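Local coordinates for coenzyme Q-binding protein COQ10 START domain-containing protein (Deinococcus radiodurans R1, PDB 3GGN) that is of unknown function but, as the COQ10-type START domain of a longer protein, probably binds a lipid or other hydrophobic ligand, at residues E63-A68 against R78-A83; Q18-W23 against V91-A96. All blocks are in the same frame, centred on the assembly; numbering follows the deposited sequence.

Contact 1: E63-A68 against R78-A83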
loop_
_atom_site.group_PDB
_atom_site.type_symbol
_atom_site.label_atom_id
_atom_site.label_comp_id
_atom_site.label_asym_id
_atom_site.label_seq_id
_atom_site.Cartn_x
_atom_site.Cartn_y
_atom_site.Cartn_z
ATOM N N GLU B 63 6.606 16.181 -18.219
ATOM C CA GLU B 63 6.356 17.256 -17.284
ATOM C C GLU B 63 4.857 17.529 -17.269
ATOM O O GLU B 63 4.189 17.454 -18.306
ATOM C CB GLU B 63 7.111 18.510 -17.721
ATOM C CG GLU B 63 7.263 19.557 -16.636
ATOM C CD GLU B 63 8.078 20.750 -17.100
ATOM O OE1 GLU B 63 9.124 20.535 -17.754
ATOM O OE2 GLU B 63 7.676 21.896 -16.804
ATOM N N ALA B 64 4.328 17.835 -16.090
ATOM C CA ALA B 64 2.911 18.142 -15.954
ATOM C C ALA B 64 2.732 19.367 -15.061
ATOM O O ALA B 64 3.681 19.828 -14.422
ATOM C CB ALA B 64 2.174 16.953 -15.363
ATOM N N GLU B 65 1.512 19.890 -15.022
ATOM C CA GLU B 65 1.211 21.053 -14.194
ATOM C C GLU B 65 -0.154 20.896 -13.521
ATOM O O GLU B 65 -1.059 20.281 -14.078
ATOM C CB GLU B 65 1.211 22.322 -15.055
ATOM C CG GLU B 65 -0.091 22.573 -15.800
ATOM C CD GLU B 65 -0.042 23.806 -16.706
ATOM O OE1 GLU B 65 0.665 24.786 -16.372
ATOM O OE2 GLU B 65 -0.729 23.795 -17.753
ATOM N N LEU B 66 -0.297 21.441 -12.317
ATOM C CA LEU B 66 -1.576 21.393 -11.622
ATOM C C LEU B 66 -2.455 22.433 -12.310
ATOM O O LEU B 66 -2.016 23.557 -12.519
ATOM C CB LEU B 66 -1.415 21.781 -10.148
ATOM C CG LEU B 66 -0.641 20.836 -9.229
ATOM C CD1 LEU B 66 -0.384 21.508 -7.883
ATOM C CD2 LEU B 66 -1.430 19.557 -9.050
ATOM N N THR B 67 -3.680 22.066 -12.674
ATOM C CA THR B 67 -4.576 23.022 -13.315
ATOM C C THR B 67 -5.622 23.508 -12.312
ATOM O O THR B 67 -6.366 24.451 -12.579
ATOM C CB THR B 67 -5.303 22.397 -14.518
ATOM O OG1 THR B 67 -4.342 21.864 -15.434
ATOM C CG2 THR B 67 -6.119 23.450 -15.246
ATOM N N ALA B 68 -5.673 22.850 -11.160
ATOM C CA ALA B 68 -6.624 23.206 -10.111
ATOM C C ALA B 68 -6.195 22.572 -8.798
ATOM O O ALA B 68 -5.872 21.384 -8.743
ATOM C CB ALA B 68 -8.031 22.730 -10.476
ATOM N N ARG B 78 -2.442 18.081 -15.703
ATOM C CA ARG B 78 -2.377 17.722 -17.111
ATOM C C ARG B 78 -0.957 17.830 -17.642
ATOM O O ARG B 78 -0.179 18.694 -17.227
ATOM C CB ARG B 78 -3.301 18.616 -17.941
ATOM C CG ARG B 78 -2.843 20.055 -18.040
ATOM C CD ARG B 78 -3.914 20.917 -18.681
ATOM N NE ARG B 78 -3.542 22.325 -18.699
ATOM C CZ ARG B 78 -4.407 23.314 -18.890
ATOM N NH1 ARG B 78 -5.692 23.040 -19.078
ATOM N NH2 ARG B 78 -3.991 24.576 -18.887
ATOM N N SER B 79 -0.621 16.933 -18.557
ATOM C CA SER B 79 0.697 16.926 -19.169
ATOM C C SER B 79 0.845 18.196 -19.999
ATOM O O SER B 79 -0.139 18.713 -20.533
ATOM C CB SER B 79 0.827 15.712 -20.081
ATOM O OG SER B 79 -0.309 15.651 -20.927
ATOM N N LEU B 80 2.067 18.708 -20.088
ATOM C CA LEU B 80 2.329 19.894 -20.876
ATOM C C LEU B 80 2.470 19.446 -22.330
ATOM O O LEU B 80 2.669 18.260 -22.596
ATOM C CB LEU B 80 3.624 20.571 -20.409
ATOM C CG LEU B 80 3.479 21.663 -19.342
ATOM C CD1 LEU B 80 2.965 21.076 -18.049
ATOM C CD2 LEU B 80 4.831 22.325 -19.120
ATOM N N PRO B 81 2.354 20.385 -23.288
ATOM C CA PRO B 81 2.479 20.037 -24.709
ATOM C C PRO B 81 3.873 19.459 -24.975
ATOM O O PRO B 81 4.864 19.930 -24.412
ATOM C CB PRO B 81 2.277 21.379 -25.421
ATOM C CG PRO B 81 1.494 22.205 -24.434
ATOM C CD PRO B 81 2.109 21.827 -23.112
ATOM N N GLY B 82 3.943 18.439 -25.824
ATOM C CA GLY B 82 5.223 17.824 -26.141
ATOM C C GLY B 82 5.536 16.626 -25.260
ATOM O O GLY B 82 6.496 15.898 -25.508
ATOM N N ALA B 83 4.722 16.419 -24.228
ATOM C CA ALA B 83 4.919 15.308 -23.303
ATOM C C ALA B 83 4.921 13.969 -24.034
ATOM O O ALA B 83 4.089 13.733 -24.915
ATOM C CB ALA B 83 3.820 15.316 -22.233
#
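Glu65 and Arg78 face each other across a hydrogen-bonded antiparallel pair, and their side chains run side by side from the same face of the sheet. The same first torsion, CG between the backbone N and the carbonyl carbon (chi1 83° and 69°), starts both in one direction, and the extended chains carry carboxylate and guanidinium to each other. Glu65 OE2 comes in at the guanidinium edge, 3.3 Å from Arg78 NE, in a weak hydrogen bond that is part of a salt bridge; the two planes are turned 51° apart. Beside it the strand turns a corner at a classic beta bulge, where Thr67 and Ala68 both face Ala76. Thr67 points toward the arginine, crosses it at about a right angle and lays OG1 over one guanidinium face, 3.4 Å from Arg78 NE without bonding to it. Leu80 has CD1 3.7 Å from Glu65 CB, while its CD2 rests 3.7 Å from OE2 of Glu63, whose carboxylate is held by salt bridges to Arg46 and Arg48. Glu65 N to Arg78 O (3.0 Å) and Arg78 N to Glu65 O (3.1 Å) close the backbone ring; Leu80 N bonds Glu63 O (3.0 Å) at the first residue of the type II turn from Leu80 to Ala83. All this belongs to the antiparallel hairpin of strands 59-70 and 74-79, with strand 46-52 beyond the first and strand 86-95 beyond the second.

Contact 2: Q18-W23 against V91-A96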
loop_
_atom_site.group_PDB
_atom_site.type_symbol
_atom_site.label_atom_id
_atom_site.label_comp_id
_atom_site.label_asym_id
_atom_site.label_seq_id
_atom_site.Cartn_x
_atom_site.Cartn_y
_atom_site.Cartn_z
ATOM N N GLN B 18 -8.471 15.922 5.292
ATOM C CA GLN B 18 -7.495 14.882 5.574
ATOM C C GLN B 18 -7.145 14.075 4.330
ATOM O O GLN B 18 -5.973 13.878 4.023
ATOM C CB GLN B 18 -8.026 13.944 6.652
ATOM C CG GLN B 18 -7.044 12.870 7.070
ATOM C CD GLN B 18 -7.650 11.897 8.063
ATOM O OE1 GLN B 18 -8.320 12.304 9.019
ATOM N NE2 GLN B 18 -7.411 10.606 7.851
ATOM N N LEU B 19 -8.169 13.617 3.616
ATOM C CA LEU B 19 -7.969 12.813 2.409
ATOM C C LEU B 19 -7.273 13.622 1.326
ATOM O O LEU B 19 -6.401 13.109 0.614
ATOM C CB LEU B 19 -9.315 12.313 1.893
ATOM C CG LEU B 19 -10.086 11.496 2.928
ATOM C CD1 LEU B 19 -11.490 11.251 2.412
ATOM C CD2 LEU B 19 -9.361 10.174 3.220
ATOM N N TYR B 20 -7.675 14.883 1.197
ATOM C CA TYR B 20 -7.080 15.786 0.222
ATOM C C TYR B 20 -5.592 15.922 0.524
ATOM O O TYR B 20 -4.765 15.958 -0.385
ATOM C CB TYR B 20 -7.741 17.164 0.306
ATOM C CG TYR B 20 -6.903 18.288 -0.269
ATOM C CD1 TYR B 20 -7.024 18.672 -1.610
ATOM C CD2 TYR B 20 -5.974 18.956 0.524
ATOM C CE1 TYR B 20 -6.232 19.699 -2.141
ATOM C CE2 TYR B 20 -5.186 19.970 0.007
ATOM C CZ TYR B 20 -5.317 20.341 -1.322
ATOM O OH TYR B 20 -4.540 21.371 -1.812
ATOM N N ALA B 21 -5.268 15.985 1.813
ATOM C CA ALA B 21 -3.885 16.137 2.273
ATOM C C ALA B 21 -2.957 15.044 1.761
ATOM O O ALA B 21 -1.808 15.315 1.398
ATOM C CB ALA B 21 -3.850 16.180 3.792
ATOM N N VAL B 22 -3.444 13.809 1.737
ATOM C CA VAL B 22 -2.626 12.700 1.257
ATOM C C VAL B 22 -2.372 12.877 -0.235
ATOM O O VAL B 22 -1.223 12.887 -0.680
ATOM C CB VAL B 22 -3.319 11.331 1.499
ATOM C CG1 VAL B 22 -2.459 10.200 0.942
ATOM C CG2 VAL B 22 -3.559 11.123 2.994
ATOM N N TRP B 23 -3.448 13.039 -1.004
ATOM C CA TRP B 23 -3.334 13.210 -2.451
ATOM C C TRP B 23 -2.496 14.410 -2.885
ATOM O O TRP B 23 -1.803 14.343 -3.898
ATOM C CB TRP B 23 -4.721 13.314 -3.088
ATOM C CG TRP B 23 -5.441 12.012 -3.114
ATOM C CD1 TRP B 23 -6.064 11.400 -2.070
ATOM C CD2 TRP B 23 -5.540 11.117 -4.225
ATOM N NE1 TRP B 23 -6.541 10.171 -2.457
ATOM C CE2 TRP B 23 -6.234 9.972 -3.776
ATOM C CE3 TRP B 23 -5.103 11.168 -5.557
ATOM C CZ2 TRP B 23 -6.506 8.880 -4.613
ATOM C CZ3 TRP B 23 -5.371 10.084 -6.390
ATOM C CH2 TRP B 23 -6.068 8.955 -5.912
ATOM N N VAL B 91 -9.048 14.590 -9.099
ATOM C CA VAL B 91 -9.546 13.889 -7.928
ATOM C C VAL B 91 -10.416 14.876 -7.173
ATOM O O VAL B 91 -9.977 15.978 -6.849
ATOM C CB VAL B 91 -8.410 13.402 -7.002
ATOM C CG1 VAL B 91 -9.006 12.569 -5.860
ATOM C CG2 VAL B 91 -7.415 12.558 -7.791
ATOM N N LEU B 92 -11.662 14.491 -6.928
ATOM C CA LEU B 92 -12.595 15.342 -6.200
ATOM C C LEU B 92 -12.824 14.745 -4.815
ATOM O O LEU B 92 -12.701 13.537 -4.625
ATOM C CB LEU B 92 -13.934 15.427 -6.937
ATOM C CG LEU B 92 -13.952 15.999 -8.354
ATOM C CD1 LEU B 92 -15.369 15.894 -8.915
ATOM C CD2 LEU B 92 -13.481 17.443 -8.336
ATOM N N PHE B 93 -13.149 15.603 -3.854
ATOM C CA PHE B 93 -13.425 15.176 -2.487
ATOM C C PHE B 93 -14.792 15.767 -2.199
ATOM O O PHE B 93 -14.915 16.941 -1.850
ATOM C CB PHE B 93 -12.359 15.730 -1.543
ATOM C CG PHE B 93 -10.972 15.235 -1.857
ATOM C CD1 PHE B 93 -10.580 13.952 -1.486
ATOM C CD2 PHE B 93 -10.083 16.028 -2.581
ATOM C CE1 PHE B 93 -9.326 13.463 -1.829
ATOM C CE2 PHE B 93 -8.815 15.548 -2.936
ATOM C CZ PHE B 93 -8.437 14.260 -2.558
ATOM N N ARG B 94 -15.818 14.940 -2.366
ATOM C CA ARG B 94 -17.198 15.377 -2.190
ATOM C C ARG B 94 -17.877 14.784 -0.972
ATOM O O ARG B 94 -17.514 13.708 -0.508
ATOM C CB ARG B 94 -18.021 14.989 -3.422
ATOM C CG ARG B 94 -17.276 15.102 -4.732
ATOM C CD ARG B 94 -18.160 14.744 -5.916
ATOM N NE ARG B 94 -18.744 13.408 -5.840
ATOM C CZ ARG B 94 -19.456 12.859 -6.825
ATOM N NH1 ARG B 94 -19.662 13.531 -7.947
ATOM N NH2 ARG B 94 -19.966 11.647 -6.696
ATOM N N PRO B 95 -18.896 15.477 -0.451
ATOM C CA PRO B 95 -19.626 14.991 0.721
ATOM C C PRO B 95 -20.419 13.758 0.302
ATOM O O PRO B 95 -21.117 13.788 -0.712
ATOM C CB PRO B 95 -20.545 16.162 1.070
ATOM C CG PRO B 95 -19.819 17.360 0.510
ATOM C CD PRO B 95 -19.327 16.839 -0.809
ATOM N N ALA B 96 -20.306 12.681 1.068
ATOM C CA ALA B 96 -21.028 11.451 0.761
ATOM C C ALA B 96 -22.509 11.608 1.089
ATOM O O ALA B 96 -22.862 12.032 2.184
ATOM C CB ALA B 96 -20.441 10.296 1.555
#
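Helix 16-24 packs on the curved antiparallel sheet here, and an aromatic cluster of Tyr20, Trp23 and Phe93 forms the joint. Helix 18-23 and strand 91-95 run almost antiparallel, at 174°, with their axes 9.2 Å apart at closest approach. Phe93 points from the strand at the helix backbone, its CG anti to the carbonyl carbon (chi1 -62°), which starts the ring toward Tyr20: Tyr20 CA lies over the Phe93 face, displaced toward the rim, in a CH-pi contact 3.7 Å from the centroid. Phe93 CE2 also lies near the plane of the Tyr20 ring, 3.8 Å from Tyr20 CD1. Leu19 CB lies 3.9 Å from Phe93 CE1. The edge of Phe93 is turned toward the face of Trp23 in an offset edge-to-face pair, planes at 66°, with Phe93 CZ 3.7 Å from Trp23 CD1. Farther along the indole, Val91 CG1 sits over the six-membered ring, 4.2 Å from its centroid, while Val91 CG2 touches Trp23 CZ3 at 3.5 Å. An alanine in place of Phe93 would probably open a gap beside Tyr20 CA and take one edge-to-face partner from the indole, which also meets Phe140 of helix 130-146. A seven-stranded antiparallel sheet, two short helices between its first two strands and a long C-terminal helix make the helix-grip fold of Bet v 1-like proteins; this contact seats the first short helix on the sheet.

How the contacts relate
From the N terminus the chain runs through edge strand 4-12 into helix 16-24, which supplies the first half of contact 2. It then passes helix 29-32 and strands 36-41 and 46-52 before entering strand 59-70. Contact 1 closes a short loop there, the hairpin to strand 74-79. Only with the next strand, 86-95, does the chain return to the early helix and complete contact 2, a loop of 67 intervening residues that contains contact 1 entirely. Contact 1 thus joins neighbouring strands of one sheet, whereas contact 2 fastens a helix to that sheet. Their centres are 21 Å apart and their atoms do not touch, but adjacent strands 74-79 and 86-95 link them.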